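Local coordinates for protein cobalt-precorrin-5B C(1)-methyltransferase (Archaeoglobus fulgidus, PDB 1SR8) that probably catalyses the S-adenosyl-L-methionine-dependent methylation of C-1 in cobalt-precorrin-5B to give cobalt-precorrin-6A, a step of the anaerobic route to adenosylcobalamin, at residues 5-10 against 199-204; 36-41 against 192-197; 206-211 against 229-234. All coordinates share one frame; numbering follows the deposited sequence.

In the fold
Starting from the N terminus, the loop at 5-10 packs on residues 199-204 of helix 195-204; contact 1 thereby closes a loop of 188 residues. Contact 2 is nested inside it: strand 36-42 meets 192-197, where the chain leaves strand 189-190 and enters the same helix. Contact 3 follows in series and is far more local, setting strand 210-214 beside strand 231-234 in the parallel sheet. Helix 195-204 thus has the N-terminal loop and the small antiparallel sheet packed against it before the chain enters the parallel sheet. Contacts 1 and 3 lie about 9 Å apart, centre to centre, and meet where Glu7 and Lys201 reach Val234.

Contact 1. Residues 5-10 against 199-204; sequences PIELYR and ETKLKI
Glu7 and Lys201 meet tip to tip in a buried salt bridge that ties the N-terminal loop of the chain to helix 195-204, which leads on to the parallel sheet. Glu7 sends CG anti to its backbone N (chi1 -151°), and the chain stays extended beyond that point. Its OE1 accepts from Lys201 NZ at 3.0 Å through the syn lone pair, the one on the side of OE2. That second oxygen is hydrogen-bonded to the backbone N of Val234, so both carboxylate oxygens are gripped. On the other side of the bridge, the Lys201 chain bends at chi3, and NZ has two further partners, the carboxylate of Glu191 and the carbonyl O of Val234. Two carboxylates and a carbonyl round one buried ammonium would probably favour its charged form.

Tyr9 comes next and supplies the apolar half of the contact. CG2 of Ile204 comes to the ring obliquely, 3.6 Å from Tyr9 CD1, and Ile204 CD1 is 3.7 Å from Tyr9 CE1. At Arg10 the side chain leads off from the helix and the backbone makes the touch. The carbonyl O of Arg10 lies 3.3 Å from Ile204 CG2.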
loop_
_atom_site.group_PDB
_atom_site.type_symbol
_atom_site.label_atom_id
_atom_site.label_comp_id
_atom_site.label_asym_id
_atom_site.label_seq_id
_atom_site.Cartn_x
_atom_site.Cartn_y
_atom_site.Cartn_z
ATOM N N PRO A 5 2.692 11.742 5.862
ATOM C CA PRO A 5 3.167 10.760 6.844
ATOM C C PRO A 5 3.796 9.483 6.294
ATOM O O PRO A 5 4.473 8.767 7.023
ATOM C CB PRO A 5 1.920 10.483 7.680
ATOM C CG PRO A 5 0.827 10.643 6.704
ATOM C CD PRO A 5 1.229 11.879 5.934
ATOM N N ILE A 6 3.590 9.199 5.015
ATOM C CA ILE A 6 4.143 7.990 4.415
ATOM C C ILE A 6 5.353 8.258 3.529
ATOM O O ILE A 6 6.437 7.710 3.773
ATOM C CB ILE A 6 3.075 7.243 3.585
ATOM C CG1 ILE A 6 1.930 6.807 4.493
ATOM C CG2 ILE A 6 3.683 6.015 2.911
ATOM C CD1 ILE A 6 0.751 6.305 3.723
ATOM N N GLU A 7 5.185 9.103 2.514
ATOM C CA GLU A 7 6.291 9.392 1.620
ATOM C C GLU A 7 7.189 10.512 2.115
ATOM O O GLU A 7 8.242 10.762 1.539
ATOM C CB GLU A 7 5.783 9.698 0.223
ATOM C CG GLU A 7 6.794 9.331 -0.829
ATOM C CD GLU A 7 6.195 9.225 -2.205
ATOM O OE1 GLU A 7 5.101 8.641 -2.355
ATOM O OE2 GLU A 7 6.832 9.712 -3.154
ATOM N N LEU A 8 6.757 11.199 3.166
ATOM C CA LEU A 8 7.551 12.251 3.804
ATOM C C LEU A 8 7.895 13.559 3.080
ATOM O O LEU A 8 8.731 14.331 3.560
ATOM C CB LEU A 8 8.846 11.626 4.332
ATOM C CG LEU A 8 8.805 10.970 5.718
ATOM C CD1 LEU A 8 7.488 10.278 5.977
ATOM C CD2 LEU A 8 9.958 9.997 5.821
ATOM N N TYR A 9 7.277 13.826 1.939
ATOM C CA TYR A 9 7.558 15.076 1.250
ATOM C C TYR A 9 6.670 16.149 1.864
ATOM O O TYR A 9 5.747 15.852 2.636
ATOM C CB TYR A 9 7.285 14.951 -0.251
ATOM C CG TYR A 9 5.964 14.290 -0.590
ATOM C CD1 TYR A 9 4.747 14.879 -0.233
ATOM C CD2 TYR A 9 5.929 13.066 -1.261
ATOM C CE1 TYR A 9 3.532 14.266 -0.531
ATOM C CE2 TYR A 9 4.717 12.445 -1.564
ATOM C CZ TYR A 9 3.524 13.051 -1.196
ATOM O OH TYR A 9 2.328 12.434 -1.494
ATOM N N ARG A 10 6.958 17.400 1.528
ATOM C CA ARG A 10 6.187 18.518 2.038
ATOM C C ARG A 10 5.177 18.977 1.002
ATOM O O ARG A 10 5.400 18.851 -0.203
ATOM C CB ARG A 10 7.111 19.678 2.383
ATOM C CG ARG A 10 6.381 20.969 2.624
ATOM C CD ARG A 10 7.327 22.136 2.793
ATOM N NE ARG A 10 6.599 23.304 3.265
ATOM C CZ ARG A 10 7.170 24.371 3.812
ATOM N NH1 ARG A 10 8.489 24.427 3.953
ATOM N NH2 ARG A 10 6.419 25.377 4.239
ATOM N N GLU A 199 1.075 14.020 -11.936
ATOM C CA GLU A 199 1.325 15.452 -12.136
ATOM C C GLU A 199 1.499 16.171 -10.815
ATOM O O GLU A 199 2.342 17.067 -10.685
ATOM C CB GLU A 199 0.167 16.107 -12.882
ATOM C CG GLU A 199 -0.237 15.396 -14.147
ATOM C CD GLU A 199 -1.330 16.141 -14.890
ATOM O OE1 GLU A 199 -2.241 16.685 -14.215
ATOM O OE2 GLU A 199 -1.277 16.171 -16.143
ATOM N N THR A 200 0.677 15.783 -9.842
ATOM C CA THR A 200 0.725 16.369 -8.508
ATOM C C THR A 200 2.068 16.067 -7.834
ATOM O O THR A 200 2.710 16.960 -7.275
ATOM C CB THR A 200 -0.404 15.803 -7.609
ATOM O OG1 THR A 200 -1.672 16.038 -8.225
ATOM C CG2 THR A 200 -0.384 16.455 -6.234
ATOM N N LYS A 201 2.495 14.808 -7.887
ATOM C CA LYS A 201 3.746 14.435 -7.245
ATOM C C LYS A 201 4.955 15.092 -7.906
ATOM O O LYS A 201 5.957 15.342 -7.245
ATOM C CB LYS A 201 3.906 12.913 -7.216
ATOM C CG LYS A 201 4.959 12.457 -6.210
ATOM C CD LYS A 201 5.017 10.948 -6.044
ATOM C CE LYS A 201 3.784 10.386 -5.352
ATOM N NZ LYS A 201 3.926 8.917 -5.120
ATOM N N LEU A 202 4.864 15.373 -9.203
ATOM C CA LEU A 202 5.967 16.029 -9.903
ATOM C C LEU A 202 6.086 17.453 -9.369
ATOM O O LEU A 202 7.184 17.935 -9.109
ATOM C CB LEU A 202 5.721 16.057 -11.416
ATOM C CG LEU A 202 6.655 16.952 -12.246
ATOM C CD1 LEU A 202 8.112 16.575 -12.000
ATOM C CD2 LEU A 202 6.310 16.808 -13.713
ATOM N N LYS A 203 4.943 18.115 -9.201
ATOM C CA LYS A 203 4.911 19.473 -8.679
ATOM C C LYS A 203 5.425 19.503 -7.250
ATOM O O LYS A 203 6.111 20.444 -6.852
ATOM C CB LYS A 203 3.488 20.026 -8.718
ATOM C CG LYS A 203 2.923 20.172 -10.116
ATOM C CD LYS A 203 1.536 20.782 -10.063
ATOM C CE LYS A 203 0.943 20.955 -11.456
ATOM N NZ LYS A 203 -0.432 21.530 -11.381
ATOM N N ILE A 204 5.087 18.478 -6.475
ATOM C CA ILE A 204 5.547 18.396 -5.097
ATOM C C ILE A 204 7.066 18.250 -5.094
ATOM O O ILE A 204 7.757 18.817 -4.247
ATOM C CB ILE A 204 4.935 17.182 -4.367
ATOM C CG1 ILE A 204 3.418 17.371 -4.240
ATOM C CG2 ILE A 204 5.579 17.013 -2.995
ATOM C CD1 ILE A 204 2.686 16.213 -3.568
#

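Contact 2. Residues 36-41 against 192-197; sequences GYLRRG and PWCKKL
Strand 36-39 and the loop after it run past the start of helix 195-204, and the two backbones come closest at Arg40 and Pro192, whose CA atoms are 5.4 Å apart. There the proline ring lies against the chain: Pro192 CB is 3.2 Å from the carbonyl O of Arg39, and Pro192 CD is 3.9 Å from Arg40 CG.

Leu38 carries most of the rest, its two methyls spread over the first turn of the helix. Leu38 CD1 presses on the backbone of Leu197, 3.4 Å from Leu197 CA, and also meets CB of that residue. Leu38 CD2 lies 4.1 Å from Cys194 SG, while Lys196 CG touches both methyls. Cys194 is the N-cap: its SG accepts a weak bond from Leu197 N at 3.6 Å, and the same SG that meets Leu38 CD2 thus caps the helix.

The polar ends turn elsewhere, Lys196 NZ to Asp35, and the Arg40 guanidinium to Glu191, Asp4 and the carbonyl of Gly28. Strand 36-42 is the middle of a three-stranded antiparallel sheet between strands 30-33 and 189-190, and helix 195-204 packs against it through Leu38 and through Leu197, which also touches Ile31 of strand 30-33.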
loop_
_atom_site.group_PDB
_atom_site.type_symbol
_atom_site.label_atom_id
_atom_site.label_comp_id
_atom_site.label_asym_id
_atom_site.label_seq_id
_atom_site.Cartn_x
_atom_site.Cartn_y
_atom_site.Cartn_z
ATOM N N GLY A 36 -7.674 20.431 -4.523
ATOM C CA GLY A 36 -8.448 19.334 -3.967
ATOM C C GLY A 36 -7.618 18.272 -3.281
ATOM O O GLY A 36 -6.508 18.545 -2.825
ATOM N N TYR A 37 -8.158 17.057 -3.215
ATOM C CA TYR A 37 -7.487 15.924 -2.576
ATOM C C TYR A 37 -7.562 14.664 -3.439
ATOM O O TYR A 37 -8.458 14.520 -4.271
ATOM C CB TYR A 37 -8.152 15.599 -1.228
ATOM C CG TYR A 37 -8.028 16.670 -0.162
ATOM C CD1 TYR A 37 -6.884 16.764 0.637
ATOM C CD2 TYR A 37 -9.054 17.602 0.044
ATOM C CE1 TYR A 37 -6.758 17.764 1.619
ATOM C CE2 TYR A 37 -8.939 18.610 1.024
ATOM C CZ TYR A 37 -7.790 18.685 1.806
ATOM O OH TYR A 37 -7.667 19.678 2.757
ATOM N N LEU A 38 -6.597 13.767 -3.254
ATOM C CA LEU A 38 -6.596 12.476 -3.936
ATOM C C LEU A 38 -6.744 11.510 -2.765
ATOM O O LEU A 38 -6.133 11.705 -1.710
ATOM C CB LEU A 38 -5.284 12.209 -4.680
ATOM C CG LEU A 38 -5.195 12.679 -6.135
ATOM C CD1 LEU A 38 -3.796 12.431 -6.681
ATOM C CD2 LEU A 38 -6.214 11.938 -6.970
ATOM N N ARG A 39 -7.574 10.488 -2.936
ATOM C CA ARG A 39 -7.821 9.515 -1.876
ATOM C C ARG A 39 -6.945 8.258 -1.984
ATOM O O ARG A 39 -6.882 7.619 -3.033
ATOM C CB ARG A 39 -9.313 9.116 -1.881
ATOM C CG ARG A 39 -10.293 10.278 -1.637
ATOM C CD ARG A 39 -11.666 10.039 -2.294
ATOM N NE ARG A 39 -12.707 9.575 -1.368
ATOM C CZ ARG A 39 -13.383 10.348 -0.508
ATOM N NH1 ARG A 39 -13.142 11.655 -0.435
ATOM N NH2 ARG A 39 -14.313 9.814 0.282
ATOM N N ARG A 40 -6.254 7.926 -0.898
ATOM C CA ARG A 40 -5.442 6.714 -0.860
ATOM C C ARG A 40 -6.390 5.577 -0.477
ATOM O O ARG A 40 -7.441 5.813 0.127
ATOM C CB ARG A 40 -4.353 6.805 0.215
ATOM C CG ARG A 40 -3.187 7.703 -0.123
ATOM C CD ARG A 40 -1.894 7.039 0.313
ATOM N NE ARG A 40 -0.714 7.832 -0.004
ATOM C CZ ARG A 40 -0.299 8.875 0.709
ATOM N NH1 ARG A 40 -0.974 9.251 1.786
ATOM N NH2 ARG A 40 0.795 9.537 0.351
ATOM N N GLY A 41 -6.022 4.348 -0.816
ATOM C CA GLY A 41 -6.853 3.212 -0.456
ATOM C C GLY A 41 -6.155 2.414 0.624
ATOM O O GLY A 41 -5.151 2.865 1.179
ATOM N N PRO A 192 -2.852 6.021 -4.961
ATOM C CA PRO A 192 -3.847 6.291 -6.014
ATOM C C PRO A 192 -3.295 6.672 -7.381
ATOM O O PRO A 192 -3.490 7.792 -7.864
ATOM C CB PRO A 192 -4.689 7.399 -5.406
ATOM C CG PRO A 192 -3.661 8.193 -4.674
ATOM C CD PRO A 192 -2.809 7.135 -3.996
ATOM N N TRP A 193 -2.638 5.715 -8.022
ATOM C CA TRP A 193 -2.050 5.944 -9.327
ATOM C C TRP A 193 -3.022 6.298 -10.441
ATOM O O TRP A 193 -3.880 5.504 -10.818
ATOM C CB TRP A 193 -1.213 4.732 -9.728
ATOM C CG TRP A 193 0.075 4.678 -8.961
ATOM C CD1 TRP A 193 0.533 3.649 -8.184
ATOM C CD2 TRP A 193 1.066 5.715 -8.885
ATOM N NE1 TRP A 193 1.748 3.983 -7.630
ATOM C CE2 TRP A 193 2.100 5.244 -8.043
ATOM C CE3 TRP A 193 1.181 6.998 -9.449
ATOM C CZ2 TRP A 193 3.236 6.015 -7.748
ATOM C CZ3 TRP A 193 2.312 7.766 -9.155
ATOM C CH2 TRP A 193 3.323 7.269 -8.313
ATOM N N CYS A 194 -2.852 7.516 -10.951
ATOM C CA CYS A 194 -3.630 8.085 -12.051
ATOM C C CYS A 194 -2.798 9.263 -12.580
ATOM O O CYS A 194 -1.727 9.555 -12.045
ATOM C CB CYS A 194 -4.995 8.566 -11.551
ATOM S SG CYS A 194 -4.955 9.665 -10.115
ATOM N N LYS A 195 -3.269 9.936 -13.623
ATOM C CA LYS A 195 -2.516 11.058 -14.177
ATOM C C LYS A 195 -2.421 12.198 -13.180
ATOM O O LYS A 195 -1.359 12.795 -13.009
ATOM C CB LYS A 195 -3.168 11.558 -15.466
ATOM C CG LYS A 195 -3.380 10.467 -16.500
ATOM C CD LYS A 195 -4.093 11.002 -17.736
ATOM C CE LYS A 195 -4.963 9.922 -18.370
ATOM N NZ LYS A 195 -6.047 9.481 -17.433
ATOM N N LYS A 196 -3.534 12.500 -12.522
ATOM C CA LYS A 196 -3.569 13.573 -11.542
ATOM C C LYS A 196 -2.482 13.388 -10.482
ATOM O O LYS A 196 -1.801 14.346 -10.114
ATOM C CB LYS A 196 -4.942 13.627 -10.877
ATOM C CG LYS A 196 -5.063 14.629 -9.724
ATOM C CD LYS A 196 -4.985 16.078 -10.201
ATOM C CE LYS A 196 -5.281 17.065 -9.067
ATOM N NZ LYS A 196 -5.288 18.480 -9.567
ATOM N N LEU A 197 -2.322 12.162 -9.990
ATOM C CA LEU A 197 -1.297 11.889 -8.985
ATOM C C LEU A 197 0.098 12.094 -9.561
ATOM O O LEU A 197 0.942 12.717 -8.927
ATOM C CB LEU A 197 -1.406 10.454 -8.447
ATOM C CG LEU A 197 -0.352 10.053 -7.399
ATOM C CD1 LEU A 197 -0.501 10.931 -6.159
ATOM C CD2 LEU A 197 -0.508 8.586 -7.032
#

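Contact 3. Residues 206-211 against 229-234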
loop_
_atom_site.group_PDB
_atom_site.type_symbol
_atom_site.label_atom_id
_atom_site.label_comp_id
_atom_site.label_asym_id
_atom_site.label_seq_id
_atom_site.Cartn_x
_atom_site.Cartn_y
_atom_site.Cartn_z
ATOM N N MET A 206 9.022 19.476 -7.130
ATOM C CA MET A 206 9.639 20.693 -7.645
ATOM C C MET A 206 10.138 21.564 -6.496
ATOM O O MET A 206 10.856 22.531 -6.715
ATOM C CB MET A 206 8.636 21.487 -8.484
ATOM C CG MET A 206 8.107 20.735 -9.684
ATOM S SD MET A 206 9.070 20.941 -11.171
ATOM C CE MET A 206 7.775 21.107 -12.280
ATOM N N GLN A 207 9.749 21.226 -5.271
ATOM C CA GLN A 207 10.184 21.993 -4.109
ATOM C C GLN A 207 11.588 21.573 -3.704
ATOM O O GLN A 207 12.184 22.170 -2.815
ATOM C CB GLN A 207 9.259 21.746 -2.923
ATOM C CG GLN A 207 7.837 22.157 -3.134
ATOM C CD GLN A 207 6.920 21.528 -2.111
ATOM O OE1 GLN A 207 6.633 20.334 -2.181
ATOM N NE2 GLN A 207 6.467 22.323 -1.138
ATOM N N TYR A 208 12.109 20.538 -4.353
ATOM C CA TYR A 208 13.433 20.010 -4.031
ATOM C C TYR A 208 14.328 20.038 -5.247
ATOM O O TYR A 208 13.890 19.731 -6.354
ATOM C CB TYR A 208 13.303 18.567 -3.529
ATOM C CG TYR A 208 12.402 18.432 -2.327
ATOM C CD1 TYR A 208 12.904 18.606 -1.041
ATOM C CD2 TYR A 208 11.038 18.152 -2.474
ATOM C CE1 TYR A 208 12.079 18.505 0.080
ATOM C CE2 TYR A 208 10.193 18.050 -1.353
ATOM C CZ TYR A 208 10.728 18.227 -0.077
ATOM O OH TYR A 208 9.935 18.123 1.046
ATOM N N HIS A 209 15.588 20.401 -5.046
ATOM C CA HIS A 209 16.517 20.456 -6.161
ATOM C C HIS A 209 16.960 19.048 -6.550
ATOM O O HIS A 209 16.978 18.696 -7.731
ATOM C CB HIS A 209 17.740 21.313 -5.814
ATOM C CG HIS A 209 18.737 21.395 -6.924
ATOM N ND1 HIS A 209 18.431 21.929 -8.157
ATOM C CD2 HIS A 209 20.012 20.947 -7.012
ATOM C CE1 HIS A 209 19.473 21.802 -8.960
ATOM N NE2 HIS A 209 20.445 21.208 -8.290
ATOM N N ARG A 210 17.307 18.245 -5.548
ATOM C CA ARG A 210 17.748 16.877 -5.780
ATOM C C ARG A 210 16.629 15.915 -5.406
ATOM O O ARG A 210 16.048 16.019 -4.330
ATOM C CB ARG A 210 18.996 16.585 -4.942
ATOM C CG ARG A 210 20.091 17.630 -5.112
ATOM C CD ARG A 210 21.382 17.256 -4.383
ATOM N NE ARG A 210 22.386 18.322 -4.461
ATOM C CZ ARG A 210 22.386 19.416 -3.696
ATOM N NH1 ARG A 210 21.439 19.592 -2.783
ATOM N NH2 ARG A 210 23.327 20.344 -3.849
ATOM N N ILE A 211 16.315 14.987 -6.301
ATOM C CA ILE A 211 15.251 14.023 -6.024
ATOM C C ILE A 211 15.561 12.610 -6.514
ATOM O O ILE A 211 16.135 12.423 -7.590
ATOM C CB ILE A 211 13.893 14.451 -6.669
ATOM C CG1 ILE A 211 14.032 14.513 -8.202
ATOM C CG2 ILE A 211 13.436 15.777 -6.083
ATOM C CD1 ILE A 211 12.710 14.440 -8.977
ATOM N N GLU A 229 20.799 12.846 0.536
ATOM C CA GLU A 229 20.618 14.229 0.092
ATOM C C GLU A 229 19.680 14.421 -1.113
ATOM O O GLU A 229 19.615 15.504 -1.690
ATOM C CB GLU A 229 21.979 14.882 -0.191
ATOM C CG GLU A 229 22.689 14.430 -1.466
ATOM C CD GLU A 229 23.325 13.051 -1.368
ATOM O OE1 GLU A 229 24.213 12.761 -2.195
ATOM O OE2 GLU A 229 22.940 12.253 -0.486
ATOM N N TYR A 230 18.962 13.365 -1.484
ATOM C CA TYR A 230 17.999 13.408 -2.588
ATOM C C TYR A 230 16.638 13.186 -1.966
ATOM O O TYR A 230 16.487 12.266 -1.165
ATOM C CB TYR A 230 18.257 12.271 -3.573
ATOM C CG TYR A 230 19.383 12.525 -4.528
ATOM C CD1 TYR A 230 19.152 13.176 -5.734
ATOM C CD2 TYR A 230 20.680 12.119 -4.229
ATOM C CE1 TYR A 230 20.175 13.414 -6.625
ATOM C CE2 TYR A 230 21.716 12.352 -5.109
ATOM C CZ TYR A 230 21.457 13.001 -6.310
ATOM O OH TYR A 230 22.474 13.237 -7.206
ATOM N N GLN A 231 15.650 14.007 -2.305
ATOM C CA GLN A 231 14.320 13.794 -1.735
ATOM C C GLN A 231 13.709 12.572 -2.438
ATOM O O GLN A 231 13.468 12.585 -3.655
ATOM C CB GLN A 231 13.432 15.018 -1.936
ATOM C CG GLN A 231 12.172 15.010 -1.072
ATOM C CD GLN A 231 12.484 14.939 0.411
ATOM O OE1 GLN A 231 13.510 15.445 0.860
ATOM N NE2 GLN A 231 11.591 14.328 1.185
ATOM N N PRO A 232 13.457 11.493 -1.675
ATOM C CA PRO A 232 12.886 10.264 -2.233
ATOM C C PRO A 232 11.394 10.325 -2.555
ATOM O O PRO A 232 10.568 10.695 -1.710
ATOM C CB PRO A 232 13.231 9.219 -1.174
ATOM C CG PRO A 232 13.117 9.995 0.098
ATOM C CD PRO A 232 13.743 11.342 -0.234
ATOM N N PHE A 233 11.080 9.956 -3.795
ATOM C CA PHE A 233 9.720 9.943 -4.322
ATOM C C PHE A 233 9.447 8.622 -5.016
ATOM O O PHE A 233 10.357 8.000 -5.563
ATOM C CB PHE A 233 9.532 11.073 -5.340
ATOM C CG PHE A 233 9.453 12.434 -4.717
ATOM C CD1 PHE A 233 8.277 12.863 -4.102
ATOM C CD2 PHE A 233 10.568 13.271 -4.688
ATOM C CE1 PHE A 233 8.214 14.094 -3.467
ATOM C CE2 PHE A 233 10.512 14.510 -4.049
ATOM C CZ PHE A 233 9.338 14.919 -3.441
ATOM N N VAL A 234 8.192 8.189 -4.986
ATOM C CA VAL A 234 7.816 6.961 -5.656
ATOM C C VAL A 234 7.011 7.352 -6.876
ATOM O O VAL A 234 5.951 7.962 -6.760
ATOM C CB VAL A 234 6.947 6.060 -4.770
ATOM C CG1 VAL A 234 6.489 4.856 -5.576
ATOM C CG2 VAL A 234 7.729 5.611 -3.556
HETATM O O HOH W 1 20.311 18.020 -1.342
#
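Gln231 lies over one face of the Tyr208 ring and at the same time carries one of the backbone bonds that join the strands. Its CG is anti to the backbone N (chi1 -165°) and stands 3.4 Å above the centroid of the ring, almost exactly on the normal, as a CH-pi contact. A bend at chi2 brings CD back over the ring, and the amide lies 21° from the plane of the ring, with Gln231 OE1 3.5 Å from Tyr208 CE1. The ring has a second neighbour in Phe233: Tyr208 CD2 sits in the plane of the phenylalanine ring, at its edge, 3.8 Å from Phe233 CZ. Beyond the ring, Tyr208 OH is hydrogen-bonded to Arg10 N. An alanine in place of Tyr208 would probably leave the Gln231 chain free to turn, open a gap beside Phe233 CZ and rob Arg10 N of its hydroxyl partner.

Arg210 contributes through its backbone and the base of its chain. Its carbonyl O accepts from Gln231 N at 2.9 Å. Arg210 CB touches both Glu229 O and Tyr230 CD1, each at 3.5 Å, and from there the extended chain leads outward past Glu229.

Ile211 pairs with Gln231 in a parallel bridge, its CA 3.3 Å from Gln231 O in a CA-H...O contact. Its CG2 packs 3.8 Å from Phe233 CE2, while its N lies near the plane of the Tyr230 ring, at the edge. This is the strand-to-strand seam of a beta-alpha-beta unit: strand 210-214, helix 217-226, then strand 231-234, which forms one edge of the four-stranded parallel sheet.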